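Local coordinates for protein endoglucanase E (PDB 2WAO) that probably hydrolyses acetyl esters of plant cell-wall carbohydrates through its family 2 esterase domain and also binds cellulose chains, as part of a bifunctional cellulase-esterase, at residues L36-T41 with G85-V90; T41-T46 with F107-G112; A231-F236 with R273-E278. All coordinates share one frame; numbering follows the deposited sequence.

From the N terminus, strand 33-40 runs into strand 43-49 with Thr41 shared by contacts 1 and 2. Contact 1 closes a loop of 43 residues, mostly strand, when strand 85-93 pairs with strand 33-40. Contact 2 closes one of 60 residues when strand 102-108 returns to strand 43-49. The two loops cross, because their segments alternate along the chain. They belong to two antiparallel sheets whose inner faces touch: Leu36 meets Phe107 and Phe109, Phe38 meets Phe109, and Leu89 meets Phe107. Contact 3 follows in series, its centre about 49 and 51 Å from those of contacts 1 and 2. It closes a loop of 36 residues and joins helices 233-250 and 266-285 of the GDSL-like esterase part.

Contact 1 of 3, residues L36-T41 with G85-V90; sequences LNFYGT and GAHHLV
His87 lays its CB over one face of the Phe38 ring, toward the rim, 3.9 Å from the Phe38 ring centroid. Phe38 CG sits between its own N and carbonyl carbon (chi1 69°). The Phe38 ring lies against His87 CB and, at its edge, Leu89 CB. The His87 ring meets the Phe38 ring obliquely, with planes 41° apart. Its ND1 is bonded to Asp60 and its NE2 to Ala83 O, so both ring nitrogens are held. Leu36 and Leu89 lie side by side on the same sheet face, Leu36 CD1 being 3.8 Å from Leu89 CD2.

The other face carries Asn37, Tyr39, Ala86 and His88. Asn37 OD1 lies in the plane of the His88 ring at its edge, 3.5 Å from His88 CD2. Asn37 ND2 bonds to Ala116 O, and His88 NE2 to Glu35. Gly85 CA lies over the Tyr39 ring face, 4.1 Å from the Tyr39 ring centroid.

Six backbone bonds join the strands. Leu36, Phe38 and Gly40 form hydrogen-bonded pairs with Leu89, His87 and Gly85. His87 N to Phe38 O is the shortest, at 2.7 Å. Leu36 and Leu89 pack on Phe107 of the second sheet, and Leu36 and Phe38 on Phe109 just after its strand. This is antiparallel pairing in the N-terminal beta-sandwich of a family 2 carbohydrate esterase.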
ATOM      1  N   LEU A  36       6.967 -10.147 -14.370  1.00  8.87           N
ATOM      2  CA  LEU A  36       7.267 -10.698 -15.707  1.00  9.31           C
ATOM      3  C   LEU A  36       7.817 -12.114 -15.601  1.00  8.85           C
ATOM      4  O   LEU A  36       8.247 -12.528 -14.541  1.00 10.71           O
ATOM      5  CB  LEU A  36       8.243  -9.760 -16.452  1.00  8.74           C
ATOM      6  CG  LEU A  36       9.632  -9.522 -15.802  1.00  8.69           C
ATOM      7  CD1 LEU A  36      10.550 -10.751 -16.001  1.00 10.26           C
ATOM      8  CD2 LEU A  36      10.276  -8.286 -16.398  1.00  8.64           C
ATOM      9  N   ASN A  37       7.784 -12.838 -16.714  1.00  8.96           N
ATOM     10  CA  ASN A  37       8.483 -14.099 -16.869  1.00  8.83           C
ATOM     11  C   ASN A  37       9.663 -13.932 -17.821  1.00  8.96           C
ATOM     12  O   ASN A  37       9.560 -13.209 -18.804  1.00  9.51           O
ATOM     13  CB  ASN A  37       7.534 -15.159 -17.447  1.00  7.96           C
ATOM     14  CG  ASN A  37       6.408 -15.537 -16.475  1.00 10.07           C
ATOM     15  OD1 ASN A  37       6.654 -15.939 -15.332  1.00 11.82           O
ATOM     16  ND2 ASN A  37       5.182 -15.407 -16.936  1.00 11.40           N
ATOM     17  N   PHE A  38      10.797 -14.540 -17.497  1.00  9.01           N
ATOM     18  CA  PHE A  38      11.936 -14.495 -18.408  1.00 10.41           C
ATOM     19  C   PHE A  38      12.566 -15.871 -18.520  1.00 11.30           C
ATOM     20  O   PHE A  38      12.430 -16.723 -17.617  1.00 11.68           O
ATOM     21  CB  PHE A  38      12.978 -13.435 -18.015  1.00 10.04           C
ATOM     22  CG  PHE A  38      13.734 -13.752 -16.761  1.00 10.58           C
ATOM     23  CD1 PHE A  38      15.017 -14.329 -16.821  1.00 11.92           C
ATOM     24  CD2 PHE A  38      13.187 -13.448 -15.517  1.00 10.02           C
ATOM     25  CE1 PHE A  38      15.747 -14.648 -15.643  1.00 11.56           C
ATOM     26  CE2 PHE A  38      13.918 -13.738 -14.330  1.00 12.65           C
ATOM     27  CZ  PHE A  38      15.222 -14.353 -14.410  1.00 12.14           C
ATOM     28  N   TYR A  39      13.253 -16.066 -19.632  1.00 11.40           N
ATOM     29  CA  TYR A  39      14.041 -17.265 -19.856  1.00 12.49           C
ATOM     30  C   TYR A  39      15.505 -16.863 -19.728  1.00 12.84           C
ATOM     31  O   TYR A  39      15.949 -15.916 -20.352  1.00 12.14           O
ATOM     32  CB  TYR A  39      13.799 -17.854 -21.255  1.00 14.39           C
ATOM     33  CG  TYR A  39      14.457 -19.215 -21.406  1.00 15.81           C
ATOM     34  CD1 TYR A  39      13.751 -20.379 -21.126  1.00 17.60           C
ATOM     35  CD2 TYR A  39      15.801 -19.325 -21.755  1.00 19.53           C
ATOM     36  CE1 TYR A  39      14.358 -21.646 -21.232  1.00 20.28           C
ATOM     37  CE2 TYR A  39      16.426 -20.592 -21.864  1.00 22.23           C
ATOM     38  CZ  TYR A  39      15.687 -21.737 -21.592  1.00 20.89           C
ATOM     39  OH  TYR A  39      16.269 -22.988 -21.686  1.00 24.96           O
ATOM     40  N   GLY A  40      16.244 -17.569 -18.898  1.00 11.97           N
ATOM     41  CA  GLY A  40      17.707 -17.343 -18.849  1.00 12.93           C
ATOM     42  C   GLY A  40      18.269 -17.686 -17.488  1.00 12.53           C
ATOM     43  O   GLY A  40      17.732 -18.569 -16.804  1.00 11.94           O
ATOM     44  N   THR A  41      19.344 -16.996 -17.121  1.00 12.99           N
ATOM     45  CA  THR A  41      20.040 -17.276 -15.863  1.00 14.65           C
ATOM     46  C   THR A  41      20.130 -16.040 -14.965  1.00 13.84           C
ATOM     47  O   THR A  41      20.521 -16.142 -13.809  1.00 14.17           O
ATOM     48  CB  THR A  41      21.492 -17.776 -16.123  1.00 15.05           C
ATOM     49  OG1 THR A  41      22.259 -16.706 -16.708  1.00 15.94           O
ATOM     50  CG2 THR A  41      21.477 -19.004 -17.034  1.00 15.63           C
ATOM     51  N   GLY A  85      16.460 -21.516 -17.516  1.00 16.37           N
ATOM     52  CA  GLY A  85      15.093 -21.955 -17.644  1.00 15.97           C
ATOM     53  C   GLY A  85      14.171 -20.771 -17.537  1.00 15.32           C
ATOM     54  O   GLY A  85      14.616 -19.633 -17.516  1.00 14.90           O
ATOM     55  N   ALA A  86      12.873 -21.045 -17.489  1.00 15.26           N
ATOM     56  CA  ALA A  86      11.878 -19.969 -17.352  1.00 14.17           C
ATOM     57  C   ALA A  86      11.799 -19.596 -15.869  1.00 13.37           C
ATOM     58  O   ALA A  86      11.775 -20.479 -14.994  1.00 14.44           O
ATOM     59  CB  ALA A  86      10.524 -20.421 -17.894  1.00 14.77           C
ATOM     60  N   HIS A  87      11.776 -18.304 -15.585  1.00 11.08           N
ATOM     61  CA  HIS A  87      11.712 -17.822 -14.180  1.00 11.10           C
ATOM     62  C   HIS A  87      10.636 -16.748 -14.046  1.00 10.33           C
ATOM     63  O   HIS A  87      10.382 -16.012 -14.993  1.00 10.33           O
ATOM     64  CB  HIS A  87      13.068 -17.245 -13.771  1.00 10.24           C
ATOM     65  CG  HIS A  87      14.182 -18.237 -13.855  1.00 12.33           C
ATOM     66  ND1 HIS A  87      14.311 -19.271 -12.958  1.00 12.04           N
ATOM     67  CD2 HIS A  87      15.184 -18.390 -14.756  1.00 15.07           C
ATOM     68  CE1 HIS A  87      15.357 -20.017 -13.291  1.00 15.30           C
ATOM     69  NE2 HIS A  87      15.899 -19.507 -14.382  1.00 13.69           N
ATOM     70  N   HIS A  88      10.030 -16.658 -12.860  1.00  9.67           N
ATOM     71  CA  HIS A  88       9.039 -15.619 -12.569  1.00  8.92           C
ATOM     72  C   HIS A  88       9.690 -14.535 -11.694  1.00  7.81           C
ATOM     73  O   HIS A  88      10.316 -14.863 -10.689  1.00  9.09           O
ATOM     74  CB  HIS A  88       7.853 -16.246 -11.858  1.00  9.26           C
ATOM     75  CG  HIS A  88       6.803 -15.268 -11.454  1.00 10.51           C
ATOM     76  ND1 HIS A  88       6.546 -14.962 -10.132  1.00 13.74           N
ATOM     77  CD2 HIS A  88       5.951 -14.517 -12.190  1.00 10.52           C
ATOM     78  CE1 HIS A  88       5.564 -14.079 -10.076  1.00 11.86           C
ATOM     79  NE2 HIS A  88       5.191 -13.789 -11.309  1.00 12.76           N
ATOM     80  N   LEU A  89       9.513 -13.268 -12.065  1.00  8.25           N
ATOM     81  CA  LEU A  89      10.115 -12.141 -11.349  1.00  8.52           C
ATOM     82  C   LEU A  89       9.061 -11.130 -10.934  1.00  8.45           C
ATOM     83  O   LEU A  89       8.229 -10.743 -11.744  1.00  7.29           O
ATOM     84  CB  LEU A  89      11.129 -11.438 -12.226  1.00  9.65           C
ATOM     85  CG  LEU A  89      11.689 -10.079 -11.822  1.00 10.28           C
ATOM     86  CD1 LEU A  89      12.514 -10.230 -10.516  1.00 12.67           C
ATOM     87  CD2 LEU A  89      12.558  -9.478 -12.980  1.00 10.84           C
ATOM     88  N   VAL A  90       9.103 -10.719  -9.667  1.00  7.16           N
ATOM     89  CA  VAL A  90       8.334  -9.549  -9.239  1.00  7.30           C
ATOM     90  C   VAL A  90       9.368  -8.528  -8.731  1.00  7.46           C
ATOM     91  O   VAL A  90      10.262  -8.897  -7.940  1.00  8.49           O
ATOM     92  CB  VAL A  90       7.351  -9.892  -8.113  1.00  8.31           C
ATOM     93  CG1 VAL A  90       6.740  -8.615  -7.541  1.00  9.38           C
ATOM     94  CG2 VAL A  90       6.288 -10.870  -8.591  1.00 10.29           C
TER

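Contact 2 of 3, residues T41-T46 with F107-G112; sequences TEASVT and FDFGSG
Apolar contacts line the face that carries Val45 and Phe107. These two side chains lie side by side and point the same way. Val45 CG2 stands over one face of the Phe107 ring, 3.9 Å from the Phe107 ring centroid and only 14° off the normal. It is anti to the Val45 backbone N. Ala43 CB touches the Phe109 ring obliquely, 3.9 Å from Phe109 CD1. The Phe109 ring also meets Phe38, and Phe107 packs on Leu36 and Leu89.

Direct backbone bonds are two, both between Ser44 and Asp108. Ser44 N donates to Asp108 O in its carbonyl plane, at 2.8 Å. Asp108 N returns a bond to Ser44 O from above that carbonyl plane, 40° out of it.

Waters bridge the segments beside and beyond this pair. One water gives protons to Glu42 OE1 and Asp108 O. A second accepts from Thr41 N and donates to Phe109 O, at 2.6 Å from the latter. A third donates to Glu42 OE2 and accepts from Ser111 N. Glu42 O is buried here without a hydrogen-bond partner, beside the edge of the Phe109 ring.

Turn bonds shape the chain after the strand. Asp108 OD2 accepts from Gly110 N at 2.7 Å, an Asx turn. Gly112 N bonds to Phe109 O, closing a type II' beta turn at the end of an antiparallel strand pair in the beta-sandwich.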
ATOM      1  N   THR A  41      19.344 -16.996 -17.121  1.00 12.99           N
ATOM      2  CA  THR A  41      20.040 -17.276 -15.863  1.00 14.65           C
ATOM      3  C   THR A  41      20.130 -16.040 -14.965  1.00 13.84           C
ATOM      4  O   THR A  41      20.521 -16.142 -13.809  1.00 14.17           O
ATOM      5  CB  THR A  41      21.492 -17.776 -16.123  1.00 15.05           C
ATOM      6  OG1 THR A  41      22.259 -16.706 -16.708  1.00 15.94           O
ATOM      7  CG2 THR A  41      21.477 -19.004 -17.034  1.00 15.63           C
ATOM      8  N   GLU A  42      19.803 -14.881 -15.522  1.00 14.31           N
ATOM      9  CA  GLU A  42      20.007 -13.592 -14.856  1.00 14.68           C
ATOM     10  C   GLU A  42      19.016 -12.541 -15.352  1.00 13.33           C
ATOM     11  O   GLU A  42      18.443 -12.675 -16.436  1.00 13.85           O
ATOM     12  CB  GLU A  42      21.425 -13.077 -15.111  1.00 15.03           C
ATOM     13  CG  GLU A  42      21.676 -12.807 -16.600  1.00 18.94           C
ATOM     14  CD  GLU A  42      23.072 -12.279 -16.872  1.00 25.08           C
ATOM     15  OE1 GLU A  42      23.398 -11.175 -16.415  1.00 26.65           O
ATOM     16  OE2 GLU A  42      23.839 -12.968 -17.562  1.00 26.60           O
ATOM     17  N   ALA A  43      18.857 -11.496 -14.547  1.00 12.14           N
ATOM     18  CA  ALA A  43      18.056 -10.356 -14.897  1.00 11.65           C
ATOM     19  C   ALA A  43      18.594  -9.091 -14.269  1.00 11.65           C
ATOM     20  O   ALA A  43      18.995  -9.082 -13.094  1.00 11.73           O
ATOM     21  CB  ALA A  43      16.634 -10.580 -14.454  1.00 10.96           C
ATOM     22  N   SER A  44      18.546  -8.021 -15.048  1.00 11.65           N
ATOM     23  CA  SER A  44      19.000  -6.701 -14.637  0.50 10.48           C
ATOM     24  C   SER A  44      17.901  -5.689 -14.968  1.00 10.67           C
ATOM     25  O   SER A  44      17.079  -5.929 -15.848  1.00  9.38           O
ATOM     26  CB  SER A  44      20.303  -6.326 -15.360  0.50 10.28           C
ATOM     27  OG  SER A  44      21.404  -7.116 -14.925  0.50  7.94           O
ATOM     28  N   VAL A  45      17.913  -4.547 -14.294  1.00  9.72           N
ATOM     29  CA  VAL A  45      16.947  -3.485 -14.549  1.00  8.89           C
ATOM     30  C   VAL A  45      17.642  -2.135 -14.380  1.00  9.09           C
ATOM     31  O   VAL A  45      18.551  -2.014 -13.560  1.00  9.86           O
ATOM     32  CB  VAL A  45      15.700  -3.601 -13.573  1.00  9.52           C
ATOM     33  CG1 VAL A  45      16.105  -3.349 -12.131  1.00  8.44           C
ATOM     34  CG2 VAL A  45      14.554  -2.631 -13.985  1.00  8.37           C
ATOM     35  N   THR A  46      17.223  -1.144 -15.156  1.00  8.24           N
ATOM     36  CA  THR A  46      17.652   0.223 -14.930  1.00  9.91           C
ATOM     37  C   THR A  46      16.508   0.999 -14.300  1.00  9.54           C
ATOM     38  O   THR A  46      15.374   1.002 -14.811  1.00  9.98           O
ATOM     39  CB  THR A  46      18.089   0.889 -16.256  1.00 11.26           C
ATOM     40  OG1 THR A  46      19.127   0.080 -16.847  1.00 14.48           O
ATOM     41  CG2 THR A  46      18.628   2.293 -16.002  1.00 10.40           C
ATOM     42  N   PHE A 107      14.591  -3.657 -18.811  1.00 12.22           N
ATOM     43  CA  PHE A 107      15.179  -4.866 -18.266  1.00 12.90           C
ATOM     44  C   PHE A 107      16.217  -5.405 -19.219  1.00 14.34           C
ATOM     45  O   PHE A 107      16.173  -5.113 -20.413  1.00 14.06           O
ATOM     46  CB  PHE A 107      14.085  -5.914 -18.021  1.00 12.78           C
ATOM     47  CG  PHE A 107      13.212  -5.614 -16.821  1.00 11.48           C
ATOM     48  CD1 PHE A 107      13.503  -6.172 -15.575  1.00 11.70           C
ATOM     49  CD2 PHE A 107      12.083  -4.792 -16.945  1.00 16.25           C
ATOM     50  CE1 PHE A 107      12.673  -5.880 -14.447  1.00 12.51           C
ATOM     51  CE2 PHE A 107      11.247  -4.505 -15.843  1.00 12.83           C
ATOM     52  CZ  PHE A 107      11.547  -5.040 -14.611  1.00 10.79           C
ATOM     53  N   ASP A 108      17.139  -6.214 -18.695  1.00 15.16           N
ATOM     54  CA  ASP A 108      18.064  -6.980 -19.536  1.00 15.09           C
ATOM     55  C   ASP A 108      18.219  -8.405 -19.001  1.00 13.93           C
ATOM     56  O   ASP A 108      18.439  -8.608 -17.806  1.00 14.08           O
ATOM     57  CB  ASP A 108      19.432  -6.309 -19.638  1.00 16.06           C
ATOM     58  CG  ASP A 108      20.356  -7.081 -20.584  1.00 20.92           C
ATOM     59  OD1 ASP A 108      20.383  -6.710 -21.754  1.00 27.34           O
ATOM     60  OD2 ASP A 108      20.943  -8.104 -20.198  1.00 25.20           O
ATOM     61  N   PHE A 109      18.134  -9.375 -19.895  1.00 12.15           N
ATOM     62  CA  PHE A 109      18.174 -10.772 -19.502  1.00 12.91           C
ATOM     63  C   PHE A 109      19.430 -11.509 -19.974  1.00 13.71           C
ATOM     64  O   PHE A 109      19.442 -12.744 -20.065  1.00 14.56           O
ATOM     65  CB  PHE A 109      16.880 -11.473 -19.943  1.00 12.03           C
ATOM     66  CG  PHE A 109      15.638 -10.801 -19.402  1.00 11.91           C
ATOM     67  CD1 PHE A 109      15.299 -10.938 -18.054  1.00 10.00           C
ATOM     68  CD2 PHE A 109      14.840 -10.006 -20.221  1.00 11.02           C
ATOM     69  CE1 PHE A 109      14.185 -10.286 -17.507  1.00  9.49           C
ATOM     70  CE2 PHE A 109      13.686  -9.361 -19.704  1.00 12.72           C
ATOM     71  CZ  PHE A 109      13.366  -9.500 -18.337  1.00 10.44           C
ATOM     72  N   GLY A 110      20.486 -10.750 -20.252  1.00 14.55           N
ATOM     73  CA  GLY A 110      21.708 -11.337 -20.771  1.00 15.33           C
ATOM     74  C   GLY A 110      21.454 -12.021 -22.100  1.00 16.09           C
ATOM     75  O   GLY A 110      20.918 -11.405 -23.015  1.00 16.76           O
ATOM     76  N   SER A 111      21.826 -13.301 -22.203  1.00 16.19           N
ATOM     77  CA  SER A 111      21.648 -14.048 -23.441  0.50 16.60           C
ATOM     78  C   SER A 111      20.249 -14.639 -23.537  1.00 16.15           C
ATOM     79  O   SER A 111      19.871 -15.203 -24.567  1.00 16.12           O
ATOM     80  CB  SER A 111      22.727 -15.124 -23.576  0.50 16.98           C
ATOM     81  OG  SER A 111      23.920 -14.516 -24.048  0.50 18.38           O
ATOM     82  N   GLY A 112      19.471 -14.483 -22.454  1.00 15.12           N
ATOM     83  CA  GLY A 112      18.087 -14.961 -22.416  1.00 13.35           C
ATOM     84  C   GLY A 112      17.101 -13.963 -23.025  1.00 11.94           C
ATOM     85  O   GLY A 112      17.479 -13.144 -23.860  1.00 13.29           O
TER
HETATM   86  O   HOH W   1      20.288 -15.010 -19.097  1.00 18.75           O
HETATM   87  O   HOH W   2      21.259  -9.171 -16.880  1.00 22.81           O
HETATM   88  O   HOH W   3      22.870 -14.322 -19.779  1.00 23.05           O

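Contact 3 of 3, residues A231-F236 with R273-E278; sequences ADKTKF and RSYVTE
Glu278 OE1 accepts from Lys233 NZ at 2.9 Å, on its syn side, in a salt bridge. The bond spans two helices, 233-250 and 266-285, of the SGNH (GDSL-like) hydrolase fold, in which helices flank a parallel sheet. The Lys233 and Glu278 side chains cross at about a right angle.

Lys233 is fully extended, with CG anti to its backbone N (chi1 -176°). Its aliphatic part runs over one face of the Tyr275 ring before the amine reaches Glu278. Lys233 CG is 3.6 Å from the Tyr275 ring centroid, 19° off the normal, a CH-pi contact. Phe236 comes to the edge of the same Tyr275 ring with CD2, and its CD2 is 3.7 Å from Tyr275 CB. At the edge of the Phe236 ring, Val276 CG2 lies in plane, 3.8 Å from Phe236 CE2. Phe226 also meets both the Phe236 and Tyr275 rings.

Helix 233-250 starts with Asp232 as its N-cap, and Asp232 OD2 accepts from Lys235 N. Just before it, the backbone is tied to Tyr275 through a single water. That water lies in the plane of the Tyr275 ring, donates to Ala231 O, and stands 2.7 Å from Tyr275 OH.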
ATOM      1  N   ALA A 231      -9.432  15.253  16.549  1.00  9.99           N
ATOM      2  CA  ALA A 231     -10.205  15.994  15.529  1.00  9.91           C
ATOM      3  C   ALA A 231     -11.648  16.209  15.994  1.00 10.70           C
ATOM      4  O   ALA A 231     -12.224  15.355  16.670  1.00  9.61           O
ATOM      5  CB  ALA A 231     -10.218  15.209  14.193  1.00  9.59           C
ATOM      6  N   ASP A 232     -12.234  17.318  15.552  1.00 11.58           N
ATOM      7  CA  ASP A 232     -13.655  17.631  15.748  1.00 12.90           C
ATOM      8  C   ASP A 232     -14.554  16.512  15.205  1.00 11.75           C
ATOM      9  O   ASP A 232     -14.358  16.075  14.062  1.00 11.29           O
ATOM     10  CB  ASP A 232     -13.970  18.937  15.012  1.00 14.25           C
ATOM     11  CG  ASP A 232     -15.463  19.287  15.041  1.00 19.08           C
ATOM     12  OD1 ASP A 232     -15.943  19.641  16.151  1.00 24.55           O
ATOM     13  OD2 ASP A 232     -16.155  19.226  13.977  1.00 19.84           O
ATOM     14  N   LYS A 233     -15.529  16.054  15.992  1.00  9.54           N
ATOM     15  CA  LYS A 233     -16.402  14.977  15.515  1.00 10.11           C
ATOM     16  C   LYS A 233     -17.091  15.265  14.169  1.00 11.12           C
ATOM     17  O   LYS A 233     -17.000  14.466  13.244  1.00  9.62           O
ATOM     18  CB  LYS A 233     -17.455  14.587  16.527  1.00  9.45           C
ATOM     19  CG  LYS A 233     -18.295  13.394  16.061  1.00 10.37           C
ATOM     20  CD  LYS A 233     -19.345  13.003  17.069  1.00 12.14           C
ATOM     21  CE  LYS A 233     -20.117  11.786  16.568  1.00 15.13           C
ATOM     22  NZ  LYS A 233     -21.012  11.266  17.646  1.00 17.45           N
ATOM     23  N   THR A 234     -17.805  16.391  14.075  1.00 10.49           N
ATOM     24  CA  THR A 234     -18.522  16.674  12.826  1.00 12.13           C
ATOM     25  C   THR A 234     -17.589  16.722  11.607  1.00 11.34           C
ATOM     26  O   THR A 234     -17.906  16.139  10.548  1.00 12.09           O
ATOM     27  CB  THR A 234     -19.386  17.970  12.967  1.00 12.91           C
ATOM     28  OG1 THR A 234     -20.294  17.774  14.061  1.00 14.56           O
ATOM     29  CG2 THR A 234     -20.205  18.178  11.729  1.00 14.13           C
ATOM     30  N   LYS A 235     -16.447  17.360  11.790  1.00 11.91           N
ATOM     31  CA  LYS A 235     -15.424  17.520  10.769  1.00 12.47           C
ATOM     32  C   LYS A 235     -14.903  16.147  10.302  1.00 10.76           C
ATOM     33  O   LYS A 235     -14.864  15.851   9.106  1.00  9.46           O
ATOM     34  CB  LYS A 235     -14.277  18.357  11.316  1.00 13.32           C
ATOM     35  CG  LYS A 235     -13.185  18.662  10.292  1.00 19.37           C
ATOM     36  CD  LYS A 235     -12.057  19.606  10.829  1.00 21.26           C
ATOM     37  CE  LYS A 235     -11.353  20.285   9.642  1.00 27.28           C
ATOM     38  NZ  LYS A 235      -9.931  20.733   9.904  1.00 29.39           N
ATOM     39  N   PHE A 236     -14.539  15.324  11.272  1.00  7.86           N
ATOM     40  CA  PHE A 236     -14.036  13.967  11.002  1.00  6.60           C
ATOM     41  C   PHE A 236     -15.075  13.031  10.323  1.00  7.00           C
ATOM     42  O   PHE A 236     -14.762  12.357   9.317  1.00  5.73           O
ATOM     43  CB  PHE A 236     -13.462  13.334  12.288  1.00  6.64           C
ATOM     44  CG  PHE A 236     -12.865  11.949  12.046  1.00  6.43           C
ATOM     45  CD1 PHE A 236     -11.545  11.815  11.609  1.00  7.10           C
ATOM     46  CD2 PHE A 236     -13.651  10.811  12.191  1.00  8.92           C
ATOM     47  CE1 PHE A 236     -10.991  10.552  11.365  1.00  8.33           C
ATOM     48  CE2 PHE A 236     -13.121   9.543  11.941  1.00  5.87           C
ATOM     49  CZ  PHE A 236     -11.804   9.410  11.530  1.00  6.13           C
ATOM     50  N   ARG A 273     -12.989   4.886  17.232  1.00  4.25           N
ATOM     51  CA  ARG A 273     -13.919   3.784  17.101  0.50  5.26           C
ATOM     52  C   ARG A 273     -15.364   4.283  17.060  1.00  4.14           C
ATOM     53  O   ARG A 273     -16.127   3.863  16.205  1.00  4.18           O
ATOM     54  CB  ARG A 273     -13.719   2.768  18.224  0.50  5.13           C
ATOM     55  CG  ARG A 273     -14.552   1.470  18.071  0.50  7.18           C
ATOM     56  CD  ARG A 273     -14.094   0.416  19.117  0.50  9.56           C
ATOM     57  NE  ARG A 273     -13.893   1.001  20.426  0.50 16.37           N
ATOM     58  CZ  ARG A 273     -12.825   0.860  21.208  0.50 15.55           C
ATOM     59  NH1 ARG A 273     -11.793   0.086  20.883  0.50 17.26           N
ATOM     60  NH2 ARG A 273     -12.823   1.494  22.357  0.50 19.73           N
ATOM     61  N   SER A 274     -15.731   5.158  17.996  1.00  4.77           N
ATOM     62  CA  SER A 274     -17.090   5.692  18.014  1.00  6.21           C
ATOM     63  C   SER A 274     -17.424   6.377  16.662  1.00  5.54           C
ATOM     64  O   SER A 274     -18.481   6.142  16.095  1.00  5.97           O
ATOM     65  CB  SER A 274     -17.228   6.706  19.173  1.00  6.80           C
ATOM     66  OG  SER A 274     -18.553   7.205  19.223  1.00 15.90           O
ATOM     67  N   TYR A 275     -16.520   7.220  16.178  1.00  5.53           N
ATOM     68  CA  TYR A 275     -16.802   8.022  14.963  1.00  5.13           C
ATOM     69  C   TYR A 275     -16.885   7.165  13.686  1.00  3.83           C
ATOM     70  O   TYR A 275     -17.855   7.305  12.915  1.00  3.99           O
ATOM     71  CB  TYR A 275     -15.782   9.152  14.771  1.00  5.91           C
ATOM     72  CG  TYR A 275     -15.713  10.177  15.873  1.00  6.32           C
ATOM     73  CD1 TYR A 275     -16.627  10.189  16.941  1.00 10.16           C
ATOM     74  CD2 TYR A 275     -14.694  11.127  15.859  1.00  8.68           C
ATOM     75  CE1 TYR A 275     -16.504  11.143  17.971  1.00  9.63           C
ATOM     76  CE2 TYR A 275     -14.564  12.061  16.883  1.00  7.75           C
ATOM     77  CZ  TYR A 275     -15.500  12.076  17.906  1.00  8.54           C
ATOM     78  OH  TYR A 275     -15.331  13.024  18.910  1.00 11.45           O
ATOM     79  N   VAL A 276     -15.911   6.260  13.487  1.00  4.02           N
ATOM     80  CA  VAL A 276     -15.881   5.374  12.300  1.00  3.33           C
ATOM     81  C   VAL A 276     -17.079   4.403  12.341  1.00  4.59           C
ATOM     82  O   VAL A 276     -17.682   4.131  11.298  1.00  3.61           O
ATOM     83  CB  VAL A 276     -14.523   4.664  12.146  1.00  2.98           C
ATOM     84  CG1 VAL A 276     -14.496   3.655  10.937  1.00  5.36           C
ATOM     85  CG2 VAL A 276     -13.363   5.746  12.005  1.00  2.00           C
ATOM     86  N   THR A 277     -17.450   3.869  13.522  1.00  4.73           N
ATOM     87  CA  THR A 277     -18.585   2.944  13.493  1.00  4.40           C
ATOM     88  C   THR A 277     -19.858   3.750  13.211  1.00  6.09           C
ATOM     89  O   THR A 277     -20.790   3.220  12.604  1.00  5.94           O
ATOM     90  CB  THR A 277     -18.749   2.117  14.809  1.00  5.08           C
ATOM     91  OG1 THR A 277     -18.856   3.034  15.902  1.00  4.86           O
ATOM     92  CG2 THR A 277     -17.561   1.149  15.035  1.00  3.21           C
ATOM     93  N   GLU A 278     -19.904   5.017  13.640  1.00  5.88           N
ATOM     94  CA  GLU A 278     -21.062   5.880  13.318  1.00  8.47           C
ATOM     95  C   GLU A 278     -21.153   6.068  11.795  1.00  6.30           C
ATOM     96  O   GLU A 278     -22.233   5.967  11.201  1.00  7.48           O
ATOM     97  CB  GLU A 278     -20.978   7.220  14.050  1.00  7.90           C
ATOM     98  CG  GLU A 278     -22.163   8.142  13.776  1.00 16.30           C
ATOM     99  CD  GLU A 278     -22.198   9.346  14.732  1.00 18.39           C
ATOM    100  OE1 GLU A 278     -22.132   9.143  15.988  1.00 20.43           O
ATOM    101  OE2 GLU A 278     -22.257  10.495  14.198  1.00 25.93           O
TER
HETATM  102  O   HOH W   4     -13.061  14.481  18.950  1.00 17.25           O